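Local coordinates for 3-oxoacyl-[acyl-carrier-protein] synthase, mitochondrial (Arabidopsis thaliana, PDB 2IX4), which catalyses the condensation steps of mitochondrial fatty acid synthesis, lengthening acyl-ACP chains by two carbons taken from malonyl-ACP, at residues A[241-246]-A[327-332]; A[317-322]-A[333-338]. All coordinates share one frame; numbering follows the deposited sequence.

Contact 1 of 2, residues A[241-246]-A[327-332]; sequences CDRDGF and GDAVEA
Arg243 reaches from its loop to the helix side chain of Asp328. The two side chains run past each other in opposite directions, and the guanidinium and carboxylate planes are parallel. Asp328 CB sits over one face of the guanidinium, 3.4 Å from Arg243 NE. The carboxylate lies back along the arginine chain, Asp328 OD2 3.3 Å from Arg243 CD. Asp328 OD2 is 3.6 Å from Arg243 NE, a long salt bridge: the oxygen stands off the guanidinium plane and only the charges attract. Farther along, Arg243 NH2 comes within 3.9 Å of Ala329 CB. The Arg243 chain is extended from CG to NE, which carries the charge across to the helix.

The stronger polar partner of Asp328 is Phe239. Arg243 NE, NH2 and NH1 hydrogen-bond to Thr324 O, Pro325 O and Asp240 O, and NH2 also forms a salt bridge with Asp391. A leucine in place of Arg243 would probably leave those carbonyls without their donor, and Asp391 and Asp328 without the positive charge beside them. The buried contact joins the loop between helix 212-220 and strand 251-259 to the early part of helix 325-339; Thr324 and Pro325 lie where the chain enters that helix.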
ATOM      1  N   CYS A 241      32.152  -7.967  -7.684  1.00 20.82           N
ATOM      2  CA  CYS A 241      32.922  -6.721  -7.590  1.00 21.24           C
ATOM      3  C   CYS A 241      32.566  -5.689  -8.664  1.00 21.33           C
ATOM      4  O   CYS A 241      32.748  -4.486  -8.461  1.00 21.41           O
ATOM      5  CB  CYS A 241      34.422  -7.014  -7.633  1.00 21.26           C
ATOM      6  SG  CYS A 241      35.099  -7.645  -6.082  1.00 22.69           S
ATOM      7  N   ASP A 242      32.062  -6.160  -9.801  1.00 21.40           N
ATOM      8  CA  ASP A 242      31.753  -5.275 -10.923  1.00 21.58           C
ATOM      9  C   ASP A 242      30.282  -4.877 -11.068  1.00 21.13           C
ATOM     10  O   ASP A 242      29.896  -4.311 -12.093  1.00 21.11           O
ATOM     11  CB  ASP A 242      32.288  -5.866 -12.229  1.00 21.89           C
ATOM     12  CG  ASP A 242      33.650  -5.323 -12.582  1.00 23.45           C
ATOM     13  OD1 ASP A 242      33.724  -4.154 -13.024  1.00 24.81           O
ATOM     14  OD2 ASP A 242      34.645  -6.062 -12.411  1.00 25.35           O
ATOM     15  N   ARG A 243      29.476  -5.154 -10.045  1.00 20.77           N
ATOM     16  CA  ARG A 243      28.074  -4.722 -10.020  1.00 20.56           C
ATOM     17  C   ARG A 243      27.971  -3.192 -10.079  1.00 20.45           C
ATOM     18  O   ARG A 243      28.810  -2.492  -9.513  1.00 20.22           O
ATOM     19  CB  ARG A 243      27.343  -5.290  -8.791  1.00 20.44           C
ATOM     20  CG  ARG A 243      27.828  -4.766  -7.437  1.00 20.38           C
ATOM     21  CD  ARG A 243      27.273  -5.592  -6.286  1.00 20.46           C
ATOM     22  NE  ARG A 243      27.678  -5.078  -4.976  1.00 21.04           N
ATOM     23  CZ  ARG A 243      28.789  -5.426  -4.329  1.00 21.06           C
ATOM     24  NH1 ARG A 243      29.635  -6.295  -4.862  1.00 21.00           N
ATOM     25  NH2 ARG A 243      29.058  -4.899  -3.140  1.00 21.27           N
ATOM     26  N   ASP A 244      26.961  -2.684 -10.783  1.00 20.32           N
ATOM     27  CA  ASP A 244      26.815  -1.234 -10.966  1.00 20.29           C
ATOM     28  C   ASP A 244      25.362  -0.729 -10.912  1.00 20.17           C
ATOM     29  O   ASP A 244      25.037   0.317 -11.478  1.00 20.08           O
ATOM     30  CB  ASP A 244      27.518  -0.779 -12.259  1.00 20.25           C
ATOM     31  CG  ASP A 244      26.736  -1.131 -13.523  1.00 20.71           C
ATOM     32  OD1 ASP A 244      26.144  -2.232 -13.600  1.00 20.58           O
ATOM     33  OD2 ASP A 244      26.720  -0.291 -14.449  1.00 20.97           O
ATOM     34  N   GLY A 245      24.503  -1.470 -10.216  1.00 19.74           N
ATOM     35  CA  GLY A 245      23.096  -1.100 -10.066  1.00 19.67           C
ATOM     36  C   GLY A 245      22.203  -2.250 -10.491  1.00 19.52           C
ATOM     37  O   GLY A 245      22.662  -3.175 -11.161  1.00 19.40           O
ATOM     38  N   PHE A 246      20.930  -2.204 -10.107  1.00 19.61           N
ATOM     39  CA  PHE A 246      20.026  -3.297 -10.460  1.00 19.75           C
ATOM     40  C   PHE A 246      19.443  -3.179 -11.872  1.00 19.63           C
ATOM     41  O   PHE A 246      19.560  -2.144 -12.529  1.00 19.58           O
ATOM     42  CB  PHE A 246      18.942  -3.545  -9.389  1.00 19.66           C
ATOM     43  CG  PHE A 246      17.925  -2.444  -9.247  1.00 20.50           C
ATOM     44  CD1 PHE A 246      16.797  -2.405 -10.068  1.00 20.57           C
ATOM     45  CD2 PHE A 246      18.064  -1.478  -8.255  1.00 20.70           C
ATOM     46  CE1 PHE A 246      15.837  -1.404  -9.921  1.00 21.60           C
ATOM     47  CE2 PHE A 246      17.112  -0.474  -8.100  1.00 21.33           C
ATOM     48  CZ  PHE A 246      15.995  -0.436  -8.936  1.00 21.24           C
ATOM     49  N   GLY A 327      24.432  -1.528  -1.368  1.00 21.92           N
ATOM     50  CA  GLY A 327      23.367  -2.408  -0.890  1.00 21.91           C
ATOM     51  C   GLY A 327      23.776  -3.841  -0.612  1.00 21.78           C
ATOM     52  O   GLY A 327      23.470  -4.377   0.454  1.00 21.79           O
ATOM     53  N   ASP A 328      24.462  -4.462  -1.572  1.00 21.56           N
ATOM     54  CA  ASP A 328      24.845  -5.874  -1.460  1.00 21.45           C
ATOM     55  C   ASP A 328      25.823  -6.107  -0.311  1.00 21.32           C
ATOM     56  O   ASP A 328      25.688  -7.079   0.436  1.00 21.40           O
ATOM     57  CB  ASP A 328      25.450  -6.385  -2.772  1.00 21.33           C
ATOM     58  CG  ASP A 328      24.446  -6.418  -3.915  1.00 21.28           C
ATOM     59  OD1 ASP A 328      23.420  -5.710  -3.853  1.00 21.54           O
ATOM     60  OD2 ASP A 328      24.693  -7.158  -4.889  1.00 21.11           O
ATOM     61  N   ALA A 329      26.796  -5.207  -0.187  1.00 21.01           N
ATOM     62  CA  ALA A 329      27.801  -5.258   0.871  1.00 20.89           C
ATOM     63  C   ALA A 329      27.173  -5.099   2.255  1.00 20.84           C
ATOM     64  O   ALA A 329      27.541  -5.808   3.196  1.00 21.18           O
ATOM     65  CB  ALA A 329      28.860  -4.190   0.643  1.00 20.80           C
ATOM     66  N   VAL A 330      26.230  -4.165   2.369  1.00 20.67           N
ATOM     67  CA  VAL A 330      25.510  -3.919   3.619  1.00 20.41           C
ATOM     68  C   VAL A 330      24.756  -5.171   4.070  1.00 20.20           C
ATOM     69  O   VAL A 330      24.845  -5.568   5.232  1.00 20.22           O
ATOM     70  CB  VAL A 330      24.554  -2.698   3.500  1.00 20.49           C
ATOM     71  CG1 VAL A 330      23.597  -2.633   4.677  1.00 20.38           C
ATOM     72  CG2 VAL A 330      25.351  -1.400   3.398  1.00 20.16           C
ATOM     73  N   GLU A 331      24.036  -5.809   3.150  1.00 19.98           N
ATOM     74  CA  GLU A 331      23.311  -7.030   3.489  1.00 19.96           C
ATOM     75  C   GLU A 331      24.273  -8.162   3.863  1.00 19.84           C
ATOM     76  O   GLU A 331      24.027  -8.887   4.827  1.00 20.06           O
ATOM     77  CB  GLU A 331      22.367  -7.458   2.364  1.00 19.76           C
ATOM     78  CG  GLU A 331      21.443  -8.609   2.765  1.00 20.20           C
ATOM     79  CD  GLU A 331      20.512  -9.040   1.660  1.00 20.58           C
ATOM     80  OE1 GLU A 331      20.723  -8.630   0.499  1.00 20.90           O
ATOM     81  OE2 GLU A 331      19.558  -9.796   1.951  1.00 21.12           O
ATOM     82  N   ALA A 332      25.362  -8.302   3.107  1.00 19.82           N
ATOM     83  CA  ALA A 332      26.392  -9.300   3.404  1.00 20.07           C
ATOM     84  C   ALA A 332      26.929  -9.113   4.822  1.00 20.35           C
ATOM     85  O   ALA A 332      27.078 -10.079   5.571  1.00 20.32           O
ATOM     86  CB  ALA A 332      27.530  -9.218   2.388  1.00 20.14           C
TER

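Contact 2 of 2, residues A[317-322]-A[333-338]; sequences VNAHAT and RAIKTV. With K (potassium ion), chain D.
Ile335 points its side chain from the helix toward Val317 and Ala319, whose side chains both point toward the helix. One atom does the touching. Ile335 CD1 lies 4.3 Å from Val317 CG1 and 4.4 Å from Ala319 CB, so the methyl meets both of these carbons at nearly equal range. Ile335 has CD1 anti to CA (chi2 167°), and this extended branch carries the methyl out to the strand. The contact is loose and wholly apolar.

Asn318, between the two, turns the other way. Its CG is anti to the backbone N (chi1 -174°), and its side chain bends to the potassium ion. The ion is held by Asn318 OD1 at 2.9 Å and by the carbonyl Asn318 O, also at 2.9 Å. The carbonyl Ala319 O is farther from the ion, at 3.3 Å. Glu368, Ser414 and Asn415 complete the site.

Phe339 packs on Val317 and Phe239 on Ala319, so further apolar groups adjoin the Ile335 contact. Glu331, one turn earlier on the helix than Ile335, also touches Ala319, and its carboxylate accepts hydrogen bonds from the backbone N of His320 and of Ala321.

The segment thus has two chemical sides. Methyl groups set the strand end against the helix, while oxygens on the other side bind the cation. His320, predicted to be an active-site residue, comes next in the chain, so the metal site and the apolar contact both lie directly before it.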
ATOM      1  N   VAL A 317      19.328 -18.780   2.989  1.00 21.21           N
ATOM      2  CA  VAL A 317      18.904 -17.385   2.957  1.00 21.00           C
ATOM      3  C   VAL A 317      18.863 -16.901   1.507  1.00 21.06           C
ATOM      4  O   VAL A 317      19.879 -16.908   0.811  1.00 20.82           O
ATOM      5  CB  VAL A 317      19.829 -16.472   3.810  1.00 21.08           C
ATOM      6  CG1 VAL A 317      19.503 -14.996   3.589  1.00 20.78           C
ATOM      7  CG2 VAL A 317      19.720 -16.821   5.291  1.00 21.01           C
ATOM      8  N   ASN A 318      17.678 -16.512   1.045  1.00 21.06           N
ATOM      9  CA  ASN A 318      17.556 -15.830  -0.233  1.00 21.18           C
ATOM     10  C   ASN A 318      17.716 -14.333   0.014  1.00 21.23           C
ATOM     11  O   ASN A 318      16.798 -13.675   0.508  1.00 21.28           O
ATOM     12  CB  ASN A 318      16.228 -16.174  -0.918  1.00 21.27           C
ATOM     13  CG  ASN A 318      16.122 -15.594  -2.322  1.00 21.47           C
ATOM     14  OD1 ASN A 318      15.820 -14.413  -2.491  1.00 21.95           O
ATOM     15  ND2 ASN A 318      16.350 -16.426  -3.331  1.00 21.39           N
ATOM     16  N   ALA A 319      18.899 -13.812  -0.304  1.00 21.39           N
ATOM     17  CA  ALA A 319      19.254 -12.416  -0.031  1.00 21.43           C
ATOM     18  C   ALA A 319      18.480 -11.442  -0.913  1.00 21.70           C
ATOM     19  O   ALA A 319      18.007 -11.813  -1.995  1.00 21.85           O
ATOM     20  CB  ALA A 319      20.756 -12.209  -0.210  1.00 21.57           C
ATOM     21  N   HIS A 320      18.326 -10.205  -0.443  1.00 21.62           N
ATOM     22  CA  HIS A 320      17.686  -9.166  -1.250  1.00 21.53           C
ATOM     23  C   HIS A 320      18.600  -8.726  -2.385  1.00 21.46           C
ATOM     24  O   HIS A 320      18.128  -8.439  -3.488  1.00 21.54           O
ATOM     25  CB  HIS A 320      17.268  -7.961  -0.396  1.00 21.51           C
ATOM     26  CG  HIS A 320      16.576  -6.883  -1.174  1.00 21.25           C
ATOM     27  ND1 HIS A 320      15.359  -7.079  -1.797  1.00 20.51           N
ATOM     28  CD2 HIS A 320      16.935  -5.606  -1.445  1.00 20.21           C
ATOM     29  CE1 HIS A 320      14.999  -5.968  -2.412  1.00 20.26           C
ATOM     30  NE2 HIS A 320      15.938  -5.058  -2.215  1.00 20.58           N
ATOM     31  N   ALA A 321      19.901  -8.699  -2.088  1.00 21.22           N
ATOM     32  CA  ALA A 321      20.966  -8.227  -2.983  1.00 21.15           C
ATOM     33  C   ALA A 321      20.549  -8.037  -4.441  1.00 21.05           C
ATOM     34  O   ALA A 321      20.328  -9.005  -5.177  1.00 20.78           O
ATOM     35  CB  ALA A 321      22.188  -9.137  -2.882  1.00 21.12           C
ATOM     36  N   THR A 322      20.475  -6.768  -4.835  1.00 21.09           N
ATOM     37  CA  THR A 322      19.934  -6.347  -6.122  1.00 21.02           C
ATOM     38  C   THR A 322      21.006  -6.107  -7.187  1.00 21.11           C
ATOM     39  O   THR A 322      20.677  -5.775  -8.324  1.00 21.06           O
ATOM     40  CB  THR A 322      19.119  -5.044  -5.968  1.00 21.28           C
ATOM     41  OG1 THR A 322      19.973  -4.003  -5.472  1.00 20.64           O
ATOM     42  CG2 THR A 322      17.960  -5.239  -5.004  1.00 21.03           C
ATOM     43  N   ARG A 333      27.204  -7.858   5.175  1.00 20.59           N
ATOM     44  CA  ARG A 333      27.644  -7.477   6.515  1.00 21.12           C
ATOM     45  C   ARG A 333      26.593  -7.857   7.562  1.00 21.09           C
ATOM     46  O   ARG A 333      26.924  -8.385   8.626  1.00 21.12           O
ATOM     47  CB  ARG A 333      27.908  -5.972   6.547  1.00 21.30           C
ATOM     48  CG  ARG A 333      28.966  -5.532   7.533  1.00 23.14           C
ATOM     49  CD  ARG A 333      29.432  -4.109   7.241  1.00 25.60           C
ATOM     50  NE  ARG A 333      30.189  -4.011   5.991  1.00 27.13           N
ATOM     51  CZ  ARG A 333      29.814  -3.307   4.923  1.00 27.61           C
ATOM     52  NH1 ARG A 333      28.683  -2.611   4.928  1.00 28.06           N
ATOM     53  NH2 ARG A 333      30.584  -3.290   3.843  1.00 27.75           N
ATOM     54  N   ALA A 334      25.327  -7.603   7.238  1.00 21.26           N
ATOM     55  CA  ALA A 334      24.202  -7.917   8.115  1.00 21.47           C
ATOM     56  C   ALA A 334      24.008  -9.424   8.307  1.00 21.70           C
ATOM     57  O   ALA A 334      23.698  -9.875   9.412  1.00 21.56           O
ATOM     58  CB  ALA A 334      22.928  -7.280   7.585  1.00 21.51           C
ATOM     59  N   ILE A 335      24.192 -10.193   7.231  1.00 21.92           N
ATOM     60  CA  ILE A 335      24.134 -11.658   7.299  1.00 22.20           C
ATOM     61  C   ILE A 335      25.260 -12.203   8.190  1.00 22.51           C
ATOM     62  O   ILE A 335      25.047 -13.141   8.960  1.00 22.66           O
ATOM     63  CB  ILE A 335      24.144 -12.310   5.885  1.00 22.23           C
ATOM     64  CG1 ILE A 335      22.848 -11.974   5.140  1.00 21.93           C
ATOM     65  CG2 ILE A 335      24.319 -13.832   5.977  1.00 21.94           C
ATOM     66  CD1 ILE A 335      22.873 -12.285   3.641  1.00 22.43           C
ATOM     67  N   LYS A 336      26.442 -11.597   8.096  1.00 22.89           N
ATOM     68  CA  LYS A 336      27.557 -11.923   8.988  1.00 23.34           C
ATOM     69  C   LYS A 336      27.243 -11.636  10.452  1.00 23.42           C
ATOM     70  O   LYS A 336      27.648 -12.396  11.332  1.00 23.58           O
ATOM     71  CB  LYS A 336      28.833 -11.177   8.582  1.00 23.44           C
ATOM     72  CG  LYS A 336      29.968 -12.083   8.115  1.00 24.33           C
ATOM     73  CD  LYS A 336      31.270 -11.315   7.884  1.00 25.00           C
ATOM     74  CE  LYS A 336      31.986 -11.004   9.192  1.00 25.95           C
ATOM     75  NZ  LYS A 336      33.337 -10.410   8.975  1.00 26.90           N
ATOM     76  N   THR A 337      26.535 -10.539  10.710  1.00 23.64           N
ATOM     77  CA  THR A 337      26.192 -10.133  12.076  1.00 23.91           C
ATOM     78  C   THR A 337      25.138 -11.057  12.702  1.00 23.95           C
ATOM     79  O   THR A 337      25.230 -11.411  13.877  1.00 23.91           O
ATOM     80  CB  THR A 337      25.729  -8.654  12.125  1.00 23.94           C
ATOM     81  OG1 THR A 337      26.781  -7.807  11.642  1.00 23.94           O
ATOM     82  CG2 THR A 337      25.366  -8.227  13.547  1.00 24.04           C
ATOM     83  N   VAL A 338      24.152 -11.457  11.906  1.00 24.16           N
ATOM     84  CA  VAL A 338      23.055 -12.288  12.396  1.00 24.36           C
ATOM     85  C   VAL A 338      23.485 -13.744  12.604  1.00 24.81           C
ATOM     86  O   VAL A 338      23.118 -14.372  13.599  1.00 24.73           O
ATOM     87  CB  VAL A 338      21.825 -12.209  11.453  1.00 24.36           C
ATOM     88  CG1 VAL A 338      20.766 -13.241  11.830  1.00 23.95           C
ATOM     89  CG2 VAL A 338      21.230 -10.809  11.481  1.00 23.95           C
TER
HETATM   90  K     K D1463      14.901 -12.142  -1.033  1.00 18.18           K

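In the fold
The two contacts have centres 11 Å apart and share helix 325-339. Contact 1 uses its earlier residues and contact 2 the next turn or so. Along the chain the order is 241-246, 317-322, 327-332, 333-338, so the two pairs interleave. Strand 316-318 of contact 2 lies in the large mixed sheet, parallel to strands 349-351 and 411-418. The 241-246 loop leads into strand 251-259 of the same sheet. The contacts also touch: Glu331 links the helix to the His320 segment, and Asp328 packs on Ala321. One helix therefore meets both the 241-246 loop and the segment carrying the predicted active-site His320, whose side chain is about 7 Å from that of Asp328.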